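Local coordinates for protein paenibacillus xanthan lyase (Paenibacillus, PDB 6F2P) that cleaves the bacterial polysaccharide xanthan by an eliminative lyase reaction and belongs to polysaccharide lyase family 8, at residues S866-P870 / G871-F875; I243-S247 / S248-T252; A648-T652 / Q653-T657; A99-I102 / S103-W107; Y23-D27 / P28-A32. All coordinates share one frame; numbering follows the deposited sequence. Where two conformers were deposited one is given.

Contacts 2, 4 and 5 all belong to the N-terminal alpha-helical region, at a helix exit, within a helix and at a helix entrance respectively; contacts 4 and 5 have centres about 30 Å apart. Contact 5 lies at the surface, whereas the other four are partly buried. Contact 3 is a hairpin turn between paired antiparallel strands, tied to calcium, while contact 1 is a loop that carries the chain from one sheet to another and is packed by aromatic rings. Close neighbours in sequence thus meet differently according to their place in the fold: helix ends are closed by hydroxyl and carboxylate oxygens, while contact 4 relies on main-chain bonds and branched aliphatic groups.

Contact 1: residues S866-P870 / G871-F875; sequences SFTSP and GSYLF
Phe867 and Tyr873 each carry CG anti to the backbone carbonyl carbon (chi1 -52° and -72°), and from the two ends of the loop these matching torsions send the rings into one space. They meet as a T-shaped pair. The edge of Phe867 points down on the face of Tyr873, with CD2 of Phe867 standing 3.3 Å above the Tyr873 ring plane, over its centre. The ring centroids are 4.7 Å apart and the planes stand at 86°. Beyond this pair, Phe867 CZ reaches Phe875 CZ at 3.9 Å, the two side chains crossing at about a right angle.

The tyrosine is also held at its polar end. Its OH donates to the main-chain O of Ser869, 2.5 Å away, and that oxygen lies at the edge of the ring, in its plane. Gly871 follows with backbone angles at which a CB would be jammed against the preceding carbonyl O, which calls for glycine.

Strand 857-867 pairs with 817-826, whereas 871-882 lies between 806-813 and 832-838. The loop therefore arches between two sheets, and the rings pack between them, with Ile838 touching both phenylalanines. Chemically, one tyrosine serves twice: its face receives a phenyl edge and its hydroxyl gives a loop carbonyl a donor, so apolar packing and a polar tie fix the same ring.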
loop_
_atom_site.group_PDB
_atom_site.type_symbol
_atom_site.label_atom_id
_atom_site.label_comp_id
_atom_site.label_asym_id
_atom_site.label_seq_id
_atom_site.Cartn_x
_atom_site.Cartn_y
_atom_site.Cartn_z
ATOM N N SER A 866 7.832 31.613 11.157
ATOM C CA SER A 866 8.104 31.830 9.745
ATOM C C SER A 866 7.930 30.554 8.921
ATOM O O SER A 866 8.656 29.574 9.105
ATOM C CB SER A 866 9.498 32.420 9.554
ATOM O OG SER A 866 9.703 32.763 8.197
ATOM N N PHE A 867 6.948 30.578 8.023
ATOM C CA PHE A 867 6.671 29.454 7.144
ATOM C C PHE A 867 7.278 29.764 5.791
ATOM O O PHE A 867 6.710 30.527 5.007
ATOM C CB PHE A 867 5.167 29.234 7.012
ATOM C CG PHE A 867 4.453 29.119 8.336
ATOM C CD1 PHE A 867 4.096 30.258 9.056
ATOM C CD2 PHE A 867 4.131 27.871 8.861
ATOM C CE1 PHE A 867 3.436 30.153 10.275
ATOM C CE2 PHE A 867 3.472 27.760 10.080
ATOM C CZ PHE A 867 3.123 28.902 10.786
ATOM N N THR A 868 8.439 29.170 5.531
ATOM C CA THR A 868 9.265 29.526 4.380
ATOM C C THR A 868 8.659 29.030 3.078
ATOM O O THR A 868 8.778 29.676 2.036
ATOM C CB THR A 868 10.681 28.939 4.519
ATOM O OG1 THR A 868 10.604 27.507 4.552
ATOM C CG2 THR A 868 11.340 29.429 5.805
ATOM N N SER A 869 8.000 27.879 3.151
ATOM C CA SER A 869 7.399 27.247 1.985
ATOM C C SER A 869 5.945 26.886 2.286
ATOM O O SER A 869 5.585 26.639 3.440
ATOM C CB SER A 869 8.189 25.990 1.603
ATOM O OG SER A 869 8.292 25.108 2.707
ATOM N N PRO A 870 5.097 26.863 1.248
ATOM C CA PRO A 870 3.698 26.511 1.460
ATOM C C PRO A 870 3.575 24.998 1.571
ATOM O O PRO A 870 4.259 24.268 0.848
ATOM C CB PRO A 870 3.024 27.010 0.184
ATOM C CG PRO A 870 4.079 26.883 -0.856
ATOM C CD PRO A 870 5.392 27.138 -0.169
ATOM N N GLY A 871 2.721 24.538 2.477
ATOM C CA GLY A 871 2.507 23.122 2.653
ATOM C C GLY A 871 1.975 22.838 4.035
ATOM O O GLY A 871 1.510 23.746 4.726
ATOM N N SER A 872 2.054 21.576 4.443
ATOM C CA SER A 872 1.549 21.172 5.744
ATOM C C SER A 872 2.546 21.483 6.857
ATOM O O SER A 872 3.762 21.392 6.664
ATOM C CB SER A 872 1.193 19.684 5.733
ATOM O OG SER A 872 0.148 19.425 4.810
ATOM N N TYR A 873 2.019 21.880 8.012
ATOM C CA TYR A 873 2.836 22.126 9.194
ATOM C C TYR A 873 2.175 21.485 10.405
ATOM O O TYR A 873 0.952 21.449 10.508
ATOM C CB TYR A 873 3.033 23.628 9.425
ATOM C CG TYR A 873 3.953 24.283 8.417
ATOM C CD1 TYR A 873 3.491 24.649 7.159
ATOM C CD2 TYR A 873 5.283 24.534 8.726
ATOM C CE1 TYR A 873 4.325 25.234 6.236
ATOM C CE2 TYR A 873 6.128 25.127 7.808
ATOM C CZ TYR A 873 5.643 25.476 6.566
ATOM O OH TYR A 873 6.483 26.068 5.647
ATOM N N LEU A 874 2.983 20.970 11.321
ATOM C CA LEU A 874 2.438 20.332 12.505
ATOM C C LEU A 874 2.365 21.313 13.677
ATOM O O LEU A 874 3.390 21.760 14.203
ATOM C CB LEU A 874 3.260 19.101 12.882
ATOM C CG LEU A 874 3.522 18.088 11.768
ATOM C CD1 LEU A 874 4.601 17.103 12.215
ATOM C CD2 LEU A 874 2.236 17.366 11.382
ATOM N N PHE A 875 1.139 21.644 14.070
ATOM C CA PHE A 875 0.885 22.510 15.212
ATOM C C PHE A 875 0.596 21.636 16.424
ATOM O O PHE A 875 -0.445 20.979 16.489
ATOM C CB PHE A 875 -0.334 23.401 14.949
ATOM C CG PHE A 875 -0.090 24.527 13.976
ATOM C CD1 PHE A 875 0.325 24.278 12.682
ATOM C CD2 PHE A 875 -0.336 25.839 14.351
ATOM C CE1 PHE A 875 0.522 25.317 11.790
ATOM C CE2 PHE A 875 -0.143 26.877 13.471
ATOM C CZ PHE A 875 0.285 26.620 12.187
#

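Contact 2: residues I243-S247 / S248-T252; sequences ILNGS and SWQVT
Ser247 OG sits between two main-chain groups on either side of it in sequence: it accepts from Trp249 N at 2.8 Å, closing an ST turn, and donates to Leu244 O at 3.0 Å. The same Leu244 O also takes the N-H of Ser247, 2.9 Å away, so two donors of one residue grip a carbonyl at the end of the helix. A further bond joins Gln250 N to Ser247 O at 3.0 Å, with the donor well above the carbonyl plane.

These bonds span two successive beta turns, type II from Leu244 to Ser247 and type I from Ser247 to Gln250. Around them, Leu244 CD1 packs against Trp249 O at 3.6 Å, while Ser248 CB lies over one face of the indole. Farther out, Trp249 meets Phe6 of helix 4-18, Glu5 takes Ser248 OG in a hydrogen bond, and Leu244 touches Val191 and Arg195 of helix 188-197.

An alanine at Ser247 would lose the hydroxyl and is likely to deprive Trp249 N of its acceptor and Leu244 O of one of its two donors. A single buried hydroxyl, donor and acceptor at once, thus joins the helix exit to the turn that follows.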
loop_
_atom_site.group_PDB
_atom_site.type_symbol
_atom_site.label_atom_id
_atom_site.label_comp_id
_atom_site.label_asym_id
_atom_site.label_seq_id
_atom_site.Cartn_x
_atom_site.Cartn_y
_atom_site.Cartn_z
ATOM N N ILE A 243 -23.902 -24.634 -2.886
ATOM C CA ILE A 243 -24.823 -25.611 -2.308
ATOM C C ILE A 243 -26.183 -24.982 -1.999
ATOM O O ILE A 243 -27.240 -25.501 -2.386
ATOM C CB ILE A 243 -24.231 -26.240 -1.016
ATOM C CG1 ILE A 243 -22.921 -26.959 -1.330
ATOM C CG2 ILE A 243 -25.210 -27.212 -0.361
ATOM C CD1 ILE A 243 -22.070 -27.240 -0.115
ATOM N N LEU A 244 -26.141 -23.847 -1.312
ATOM C CA LEU A 244 -27.349 -23.201 -0.830
ATOM C C LEU A 244 -28.108 -22.481 -1.937
ATOM O O LEU A 244 -29.280 -22.147 -1.775
ATOM C CB LEU A 244 -26.992 -22.219 0.278
ATOM C CG LEU A 244 -26.363 -22.901 1.488
ATOM C CD1 LEU A 244 -25.928 -21.867 2.517
ATOM C CD2 LEU A 244 -27.353 -23.875 2.083
ATOM N N ASN A 245 -27.430 -22.255 -3.059
ATOM C CA ASN A 245 -27.950 -21.420 -4.137
ATOM C C ASN A 245 -29.279 -21.901 -4.690
ATOM O O ASN A 245 -29.412 -23.051 -5.085
ATOM C CB ASN A 245 -26.927 -21.334 -5.266
ATOM C CG ASN A 245 -27.438 -20.564 -6.460
ATOM O OD1 ASN A 245 -27.469 -21.089 -7.574
ATOM N ND2 ASN A 245 -27.845 -19.311 -6.238
ATOM N N GLY A 246 -30.262 -21.008 -4.718
ATOM C CA GLY A 246 -31.578 -21.355 -5.215
ATOM C C GLY A 246 -32.519 -21.852 -4.132
ATOM O O GLY A 246 -33.727 -21.927 -4.351
ATOM N N SER A 247 -31.973 -22.173 -2.962
ATOM C CA SER A 247 -32.763 -22.750 -1.880
ATOM C C SER A 247 -33.282 -21.706 -0.913
ATOM O O SER A 247 -32.889 -20.544 -0.952
ATOM C CB SER A 247 -31.922 -23.729 -1.068
ATOM O OG SER A 247 -31.402 -23.071 0.076
ATOM N N SER A 248 -34.140 -22.151 -0.005
ATOM C CA SER A 248 -34.695 -21.287 1.027
ATOM C C SER A 248 -33.600 -20.652 1.874
ATOM O O SER A 248 -33.796 -19.591 2.449
ATOM C CB SER A 248 -35.636 -22.091 1.922
ATOM O OG SER A 248 -36.547 -22.861 1.155
ATOM N N TRP A 249 -32.443 -21.302 1.949
ATOM C CA TRP A 249 -31.360 -20.821 2.802
ATOM C C TRP A 249 -30.199 -20.283 1.979
ATOM O O TRP A 249 -29.077 -20.176 2.468
ATOM C CB TRP A 249 -30.899 -21.927 3.765
ATOM C CG TRP A 249 -32.074 -22.561 4.455
ATOM C CD1 TRP A 249 -32.782 -22.058 5.517
ATOM C CD2 TRP A 249 -32.715 -23.789 4.095
ATOM N NE1 TRP A 249 -33.813 -22.910 5.844
ATOM C CE2 TRP A 249 -33.794 -23.977 4.985
ATOM C CE3 TRP A 249 -32.475 -24.752 3.109
ATOM C CZ2 TRP A 249 -34.630 -25.089 4.917
ATOM C CZ3 TRP A 249 -33.308 -25.857 3.041
ATOM C CH2 TRP A 249 -34.372 -26.015 3.940
ATOM N N GLN A 250 -30.477 -19.924 0.733
ATOM C CA GLN A 250 -29.448 -19.361 -0.124
ATOM C C GLN A 250 -28.893 -18.077 0.467
ATOM O O GLN A 250 -29.533 -17.428 1.306
ATOM C CB GLN A 250 -29.993 -19.074 -1.508
ATOM C CG GLN A 250 -30.738 -17.773 -1.601
ATOM C CD GLN A 250 -31.615 -17.726 -2.824
ATOM O OE1 GLN A 250 -32.839 -17.698 -2.710
ATOM N NE2 GLN A 250 -30.996 -17.733 -4.006
ATOM N N VAL A 251 -27.693 -17.717 0.029
ATOM C CA VAL A 251 -27.025 -16.563 0.588
ATOM C C VAL A 251 -27.641 -15.316 -0.029
ATOM O O VAL A 251 -27.690 -15.175 -1.258
ATOM C CB VAL A 251 -25.510 -16.617 0.329
ATOM C CG1 VAL A 251 -24.811 -15.437 0.985
ATOM C CG2 VAL A 251 -24.943 -17.915 0.860
ATOM N N THR A 252 -28.123 -14.415 0.823
ATOM C CA THR A 252 -28.803 -13.221 0.345
ATOM C C THR A 252 -28.020 -11.945 0.627
ATOM O O THR A 252 -28.298 -10.905 0.027
ATOM C CB THR A 252 -30.209 -13.073 0.967
ATOM O OG1 THR A 252 -30.099 -12.999 2.393
ATOM C CG2 THR A 252 -31.089 -14.239 0.593
#

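Contact 3: residues A648-T652 / Q653-T657; sequences AVKET and QLNVT. With CA (calcium ion), chain B.
Glu651 bends at chi2 (-87°), which swings its carboxylate round over the turn and turns its two oxygens to different partners. Glu651 OE1 binds calcium at 2.2 Å. Glu651 OE2 accepts from Leu654 N at 2.5 Å, met almost end-on to its C-O bond, and weakly from Gln653 N. CB and CG of Leu654 lie against the same oxygen, and the Gln653 side chain crosses the carboxylate at a slant, its amide plane turned 31° from it.

On the other face of the hairpin, Lys650 runs out extended, its CG anti to the backbone N (chi1 168°), and passes obliquely over Thr657, with Lys650 CD 3.5 Å from Thr657 OG1. The backbones are tied by Glu651 N to Val656 O at 2.8 Å; the return bond from Val656 N to Glu651 O is weak.

Asp490, Asp491, Glu492 and Gln636 complete the metal site, which joins the super-sandwich and C-terminal beta-sandwich family regions. Its second-shell turn amides, through OE2, help to set the carboxylate. With Asn655 and Val656 both opposite Glu651, and Asn655 at positive phi, the arrangement is a beta hairpin with a G1 beta bulge, built into an antiparallel sheet at a calcium site.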
loop_
_atom_site.group_PDB
_atom_site.type_symbol
_atom_site.label_atom_id
_atom_site.label_comp_id
_atom_site.label_asym_id
_atom_site.label_seq_id
_atom_site.Cartn_x
_atom_site.Cartn_y
_atom_site.Cartn_z
ATOM N N ALA A 648 15.014 7.861 -9.622
ATOM C CA ALA A 648 14.126 8.166 -10.729
ATOM C C ALA A 648 14.605 7.563 -12.044
ATOM O O ALA A 648 15.804 7.566 -12.352
ATOM C CB ALA A 648 13.941 9.667 -10.854
ATOM N N VAL A 649 13.648 7.031 -12.799
ATOM C CA VAL A 649 13.909 6.409 -14.087
ATOM C C VAL A 649 12.854 6.859 -15.094
ATOM O O VAL A 649 11.662 6.937 -14.776
ATOM C CB VAL A 649 13.891 4.872 -13.971
ATOM C CG1 VAL A 649 14.052 4.208 -15.352
ATOM C CG2 VAL A 649 14.964 4.405 -13.015
ATOM N N LYS A 650 13.304 7.176 -16.303
ATOM C CA LYS A 650 12.407 7.527 -17.396
ATOM C C LYS A 650 12.567 6.520 -18.534
ATOM O O LYS A 650 13.678 6.234 -18.960
ATOM C CB LYS A 650 12.692 8.951 -17.894
ATOM C CG LYS A 650 12.002 9.311 -19.220
ATOM C CD LYS A 650 11.910 10.820 -19.426
ATOM C CE LYS A 650 11.049 11.177 -20.652
ATOM N NZ LYS A 650 10.744 12.648 -20.756
ATOM N N GLU A 651 11.457 5.967 -19.001
ATOM C CA GLU A 651 11.474 5.139 -20.196
ATOM C C GLU A 651 11.208 6.074 -21.364
ATOM O O GLU A 651 10.106 6.603 -21.494
ATOM C CB GLU A 651 10.391 4.069 -20.114
ATOM C CG GLU A 651 10.730 2.766 -20.829
ATOM C CD GLU A 651 10.341 2.765 -22.305
ATOM O OE1 GLU A 651 10.562 1.725 -22.960
ATOM O OE2 GLU A 651 9.817 3.787 -22.812
ATOM N N THR A 652 12.214 6.279 -22.208
ATOM C CA THR A 652 12.157 7.333 -23.226
ATOM C C THR A 652 11.304 7.016 -24.452
ATOM O O THR A 652 11.005 7.911 -25.244
ATOM C CB THR A 652 13.559 7.747 -23.687
ATOM O OG1 THR A 652 14.223 6.619 -24.277
ATOM C CG2 THR A 652 14.370 8.273 -22.504
ATOM N N GLN A 653 10.925 5.756 -24.619
ATOM C CA GLN A 653 10.009 5.388 -25.688
ATOM C C GLN A 653 8.595 5.734 -25.261
ATOM O O GLN A 653 7.833 6.333 -26.019
ATOM C CB GLN A 653 10.076 3.887 -25.968
ATOM C CG GLN A 653 11.449 3.381 -26.325
ATOM C CD GLN A 653 11.686 3.361 -27.818
ATOM O OE1 GLN A 653 11.772 2.290 -28.427
ATOM N NE2 GLN A 653 11.799 4.548 -28.422
ATOM N N LEU A 654 8.244 5.341 -24.041
ATOM C CA LEU A 654 6.896 5.536 -23.516
ATOM C C LEU A 654 6.684 6.962 -23.012
ATOM O O LEU A 654 5.548 7.405 -22.805
ATOM C CB LEU A 654 6.647 4.564 -22.364
ATOM C CG LEU A 654 6.601 3.070 -22.669
ATOM C CD1 LEU A 654 6.451 2.288 -21.376
ATOM C CD2 LEU A 654 5.443 2.790 -23.596
ATOM N N ASN A 655 7.788 7.670 -22.808
ATOM C CA ASN A 655 7.765 8.932 -22.083
ATOM C C ASN A 655 7.029 8.810 -20.747
ATOM O O ASN A 655 6.235 9.675 -20.363
ATOM C CB ASN A 655 7.208 10.049 -22.964
ATOM C CG ASN A 655 8.078 10.302 -24.177
ATOM O OD1 ASN A 655 9.280 10.566 -24.043
ATOM N ND2 ASN A 655 7.492 10.185 -25.370
ATOM N N VAL A 656 7.304 7.705 -20.056
ATOM C CA VAL A 656 6.803 7.468 -18.708
ATOM C C VAL A 656 7.962 7.595 -17.732
ATOM O O VAL A 656 9.024 7.000 -17.938
ATOM C CB VAL A 656 6.198 6.067 -18.572
ATOM C CG1 VAL A 656 5.956 5.733 -17.103
ATOM C CG2 VAL A 656 4.910 5.962 -19.373
ATOM N N THR A 657 7.772 8.387 -16.684
ATOM C CA THR A 657 8.812 8.567 -15.680
ATOM C C THR A 657 8.292 8.107 -14.331
ATOM O O THR A 657 7.154 8.392 -13.972
ATOM C CB THR A 657 9.240 10.045 -15.567
ATOM O OG1 THR A 657 9.506 10.585 -16.874
ATOM C CG2 THR A 657 10.470 10.178 -14.700
HETATM CA CA CA B . 10.638 -0.503 -23.123
#

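Contact 4: residues A99-I102 / S103-W107; sequences ADII and SGLDW
Ile102 and Asp106 lie side by side one helical turn apart, and the flat carboxylate of Asp106 presents an oxygen to the aliphatic branch: Asp106 OD2 is 3.6 Å from Ile102 CG2. The two side chains run alongside because they stand four residues apart on one helix; the Asp106 torsion (chi1 -76°, CG beside its N) only swings the carboxylate back to Ile102. The polar business of this carboxylate lies elsewhere, with OD1 bonded to Tyr153 OH and OD2 to Gln149 NE2. A second carboxylate, that of Asp100, is bonded through OD2 to Trp45 NE1 of helix 28-46.

Along the backbone, Leu105 N donates to Ile101 O at 3.0 Å and Gly104 N to Asp100 O at the same distance. Ser103 N to Ala99 O at 3.0 Å and Asp106 N to Ile102 O at 2.9 Å continue the series, the unbroken i to i+4 pattern of an alpha helix. Ile101 and Leu105 form another side-chain pair, loosely, with Ile101 CG2 and Leu105 CD1 4.4 Å apart.

This is plain helix packing within the N-terminal alpha-helical domain of family 8 lyases. Ile101 and Leu105 touch Met80 and Leu77 respectively on helix 68-85, and Leu105 also touches Leu134 and Ile137 of helix 123-141. Ile102 and Leu105 touch helix 147-160, at Gln149 and Tyr153 respectively.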
loop_
_atom_site.group_PDB
_atom_site.type_symbol
_atom_site.label_atom_id
_atom_site.label_comp_id
_atom_site.label_asym_id
_atom_site.label_seq_id
_atom_site.Cartn_x
_atom_site.Cartn_y
_atom_site.Cartn_z
ATOM N N ALA A 99 -20.949 -52.749 5.274
ATOM C CA ALA A 99 -21.069 -53.215 6.652
ATOM C C ALA A 99 -19.916 -52.722 7.510
ATOM O O ALA A 99 -20.116 -52.329 8.657
ATOM C CB ALA A 99 -21.166 -54.734 6.699
ATOM N N ASP A 100 -18.709 -52.740 6.953
ATOM C CA ASP A 100 -17.533 -52.326 7.709
ATOM C C ASP A 100 -17.524 -50.821 7.960
ATOM O O ASP A 100 -17.136 -50.362 9.042
ATOM C CB ASP A 100 -16.249 -52.791 7.025
ATOM C CG ASP A 100 -15.932 -54.252 7.322
ATOM O OD1 ASP A 100 -16.389 -54.746 8.376
ATOM O OD2 ASP A 100 -15.237 -54.901 6.508
ATOM N N ILE A 101 -17.976 -50.063 6.965
ATOM C CA ILE A 101 -18.127 -48.632 7.125
ATOM C C ILE A 101 -19.099 -48.328 8.254
ATOM O O ILE A 101 -18.780 -47.572 9.177
ATOM C CB ILE A 101 -18.625 -47.975 5.845
ATOM C CG1 ILE A 101 -17.566 -48.098 4.755
ATOM C CG2 ILE A 101 -18.923 -46.519 6.092
ATOM C CD1 ILE A 101 -18.056 -47.707 3.404
ATOM N N ILE A 102 -20.274 -48.943 8.199
ATOM C CA ILE A 102 -21.336 -48.615 9.146
ATOM C C ILE A 102 -20.998 -49.037 10.571
ATOM O O ILE A 102 -21.277 -48.303 11.532
ATOM C CB ILE A 102 -22.678 -49.208 8.712
ATOM C CG1 ILE A 102 -23.076 -48.628 7.351
ATOM C CG2 ILE A 102 -23.739 -48.943 9.769
ATOM C CD1 ILE A 102 -24.500 -48.892 6.951
ATOM N N SER A 103 -20.384 -50.212 10.701
ATOM C CA SER A 103 -19.940 -50.703 12.001
ATOM C C SER A 103 -18.903 -49.743 12.577
ATOM O O SER A 103 -18.918 -49.439 13.774
ATOM C CB SER A 103 -19.349 -52.098 11.867
ATOM O OG SER A 103 -18.662 -52.472 13.053
ATOM N N GLY A 104 -18.008 -49.267 11.713
ATOM C CA GLY A 104 -17.056 -48.243 12.095
ATOM C C GLY A 104 -17.749 -47.020 12.671
ATOM O O GLY A 104 -17.363 -46.524 13.731
ATOM N N LEU A 105 -18.784 -46.538 11.988
ATOM C CA LEU A 105 -19.506 -45.349 12.449
ATOM C C LEU A 105 -20.170 -45.591 13.803
ATOM O O LEU A 105 -20.120 -44.746 14.699
ATOM C CB LEU A 105 -20.548 -44.906 11.421
ATOM C CG LEU A 105 -20.041 -44.415 10.063
ATOM C CD1 LEU A 105 -21.214 -44.232 9.112
ATOM C CD2 LEU A 105 -19.251 -43.112 10.214
ATOM N N ASP A 106 -20.778 -46.759 13.952
ATOM C CA ASP A 106 -21.473 -47.073 15.186
ATOM C C ASP A 106 -20.505 -47.305 16.323
ATOM O O ASP A 106 -20.801 -47.000 17.480
ATOM C CB ASP A 106 -22.393 -48.260 14.975
ATOM C CG ASP A 106 -23.643 -47.872 14.216
ATOM O OD1 ASP A 106 -24.140 -46.747 14.463
ATOM O OD2 ASP A 106 -24.115 -48.671 13.375
ATOM N N TRP A 107 -19.329 -47.814 15.986
ATOM C CA TRP A 107 -18.291 -47.982 16.986
ATOM C C TRP A 107 -17.844 -46.614 17.491
ATOM O O TRP A 107 -17.743 -46.391 18.703
ATOM C CB TRP A 107 -17.099 -48.776 16.443
ATOM C CG TRP A 107 -16.148 -49.136 17.537
ATOM C CD1 TRP A 107 -16.180 -50.259 18.311
ATOM C CD2 TRP A 107 -15.055 -48.345 18.020
ATOM N NE1 TRP A 107 -15.168 -50.223 19.239
ATOM C CE2 TRP A 107 -14.461 -49.058 19.081
ATOM C CE3 TRP A 107 -14.520 -47.101 17.660
ATOM C CZ2 TRP A 107 -13.354 -48.575 19.780
ATOM C CZ3 TRP A 107 -13.415 -46.623 18.357
ATOM C CH2 TRP A 107 -12.845 -47.362 19.402
#

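Contact 5: residues Y23-D27 / P28-A32; sequences YNLSD and PDIAA
An N-cap opens helix 28-46, with Asp27 as the capping residue and Pro28 beginning the first turn. The cap forms because CG of Asp27 stands opposite its own N (chi1 -178°), carrying OD1 across to the helix start. There Asp27 OD1 accepts from Ile30 N at 3.2 Å, reached from above the carboxylate plane, and more weakly from Asp29 N at 2.9 Å. Asp27 O takes Ala31 N at 2.9 Å as the first helical bond.

CG1 and CD1 of Ile30 lie by Asp27, with Ile30 CG1 3.8 Å from Asp27 CG, while Ile30 CG2 meets Tyr23 CD1 at 3.6 Å. Upstream, Asn24 OD1 accepts from Ser26 N, an Asx turn. Asn347 weakly bonds Asp27 OD2.

A leucine in place of Asp27 would probably leave the amides of Ile30 and Asp29 without their side-chain acceptor. Like charges come close where Asp27 OD1 lies 3.8 Å from Asp29 OD2; the helix dipole should favour both acids, and Lys332, salt-bridged to Asp29, probably eases their repulsion.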
loop_
_atom_site.group_PDB
_atom_site.type_symbol
_atom_site.label_atom_id
_atom_site.label_comp_id
_atom_site.label_asym_id
_atom_site.label_seq_id
_atom_site.Cartn_x
_atom_site.Cartn_y
_atom_site.Cartn_z
ATOM N N TYR A 23 -21.502 -40.774 -15.231
ATOM C CA TYR A 23 -20.606 -39.909 -15.989
ATOM C C TYR A 23 -19.743 -40.719 -16.958
ATOM O O TYR A 23 -19.682 -41.941 -16.880
ATOM C CB TYR A 23 -19.740 -39.067 -15.046
ATOM C CG TYR A 23 -19.295 -39.773 -13.777
ATOM C CD1 TYR A 23 -18.282 -40.731 -13.804
ATOM C CD2 TYR A 23 -19.867 -39.460 -12.549
ATOM C CE1 TYR A 23 -17.862 -41.359 -12.652
ATOM C CE2 TYR A 23 -19.455 -40.085 -11.388
ATOM C CZ TYR A 23 -18.453 -41.037 -11.445
ATOM O OH TYR A 23 -18.049 -41.668 -10.285
ATOM N N ASN A 24 -19.075 -40.029 -17.872
ATOM C CA ASN A 24 -18.313 -40.687 -18.932
ATOM C C ASN A 24 -17.040 -41.390 -18.432
ATOM O O ASN A 24 -16.002 -40.760 -18.239
ATOM C CB ASN A 24 -17.988 -39.659 -20.023
ATOM C CG ASN A 24 -17.220 -40.254 -21.191
ATOM O OD1 ASN A 24 -17.051 -41.472 -21.298
ATOM N ND2 ASN A 24 -16.752 -39.386 -22.085
ATOM N N LEU A 25 -17.107 -42.702 -18.242
ATOM C CA LEU A 25 -15.935 -43.432 -17.769
ATOM C C LEU A 25 -14.852 -43.580 -18.838
ATOM O O LEU A 25 -13.759 -44.069 -18.545
ATOM C CB LEU A 25 -16.324 -44.801 -17.213
ATOM C CG LEU A 25 -17.369 -44.827 -16.093
ATOM C CD1 LEU A 25 -17.874 -46.238 -15.879
ATOM C CD2 LEU A 25 -16.813 -44.268 -14.789
ATOM N N SER A 26 -15.153 -43.173 -20.070
ATOM C CA SER A 26 -14.160 -43.211 -21.148
ATOM C C SER A 26 -13.260 -41.980 -21.119
ATOM O O SER A 26 -12.214 -41.936 -21.776
ATOM C CB SER A 26 -14.824 -43.369 -22.516
ATOM O OG SER A 26 -15.318 -44.687 -22.672
ATOM N N ASP A 27 -13.693 -40.979 -20.358
ATOM C CA ASP A 27 -12.867 -39.833 -20.008
ATOM C C ASP A 27 -11.742 -40.355 -19.113
ATOM O O ASP A 27 -11.978 -40.733 -17.963
ATOM C CB ASP A 27 -13.736 -38.813 -19.266
ATOM C CG ASP A 27 -12.986 -37.546 -18.887
ATOM O OD1 ASP A 27 -11.794 -37.626 -18.500
ATOM O OD2 ASP A 27 -13.616 -36.461 -18.961
ATOM N N PRO A 28 -10.509 -40.376 -19.640
ATOM C CA PRO A 28 -9.371 -40.989 -18.936
ATOM C C PRO A 28 -9.082 -40.285 -17.620
ATOM O O PRO A 28 -8.581 -40.898 -16.673
ATOM C CB PRO A 28 -8.201 -40.777 -19.902
ATOM C CG PRO A 28 -8.598 -39.557 -20.710
ATOM C CD PRO A 28 -10.100 -39.625 -20.840
ATOM N N ASP A 29 -9.397 -38.996 -17.570
ATOM C CA ASP A 29 -9.221 -38.231 -16.350
ATOM C C ASP A 29 -10.162 -38.733 -15.261
ATOM O O ASP A 29 -9.730 -38.972 -14.131
ATOM C CB ASP A 29 -9.400 -36.745 -16.633
ATOM C CG ASP A 29 -8.305 -36.203 -17.518
ATOM O OD1 ASP A 29 -7.125 -36.550 -17.265
ATOM O OD2 ASP A 29 -8.623 -35.458 -18.471
ATOM N N ILE A 30 -11.433 -38.929 -15.611
ATOM C CA ILE A 30 -12.383 -39.550 -14.688
ATOM C C ILE A 30 -11.950 -40.962 -14.296
ATOM O O ILE A 30 -11.978 -41.325 -13.112
ATOM C CB ILE A 30 -13.807 -39.592 -15.261
ATOM C CG1 ILE A 30 -14.333 -38.164 -15.442
ATOM C CG2 ILE A 30 -14.720 -40.402 -14.355
ATOM C CD1 ILE A 30 -15.695 -38.075 -16.085
ATOM N N ALA A 31 -11.525 -41.743 -15.286
ATOM C CA ALA A 31 -11.100 -43.127 -15.045
ATOM C C ALA A 31 -9.956 -43.212 -14.035
ATOM O O ALA A 31 -9.988 -44.026 -13.119
ATOM C CB ALA A 31 -10.711 -43.803 -16.345
ATOM N N ALA A 32 -8.953 -42.361 -14.209
ATOM C CA ALA A 32 -7.816 -42.312 -13.305
ATOM C C ALA A 32 -8.261 -42.007 -11.884
ATOM O O ALA A 32 -7.756 -42.597 -10.927
ATOM C CB ALA A 32 -6.838 -41.268 -13.776
#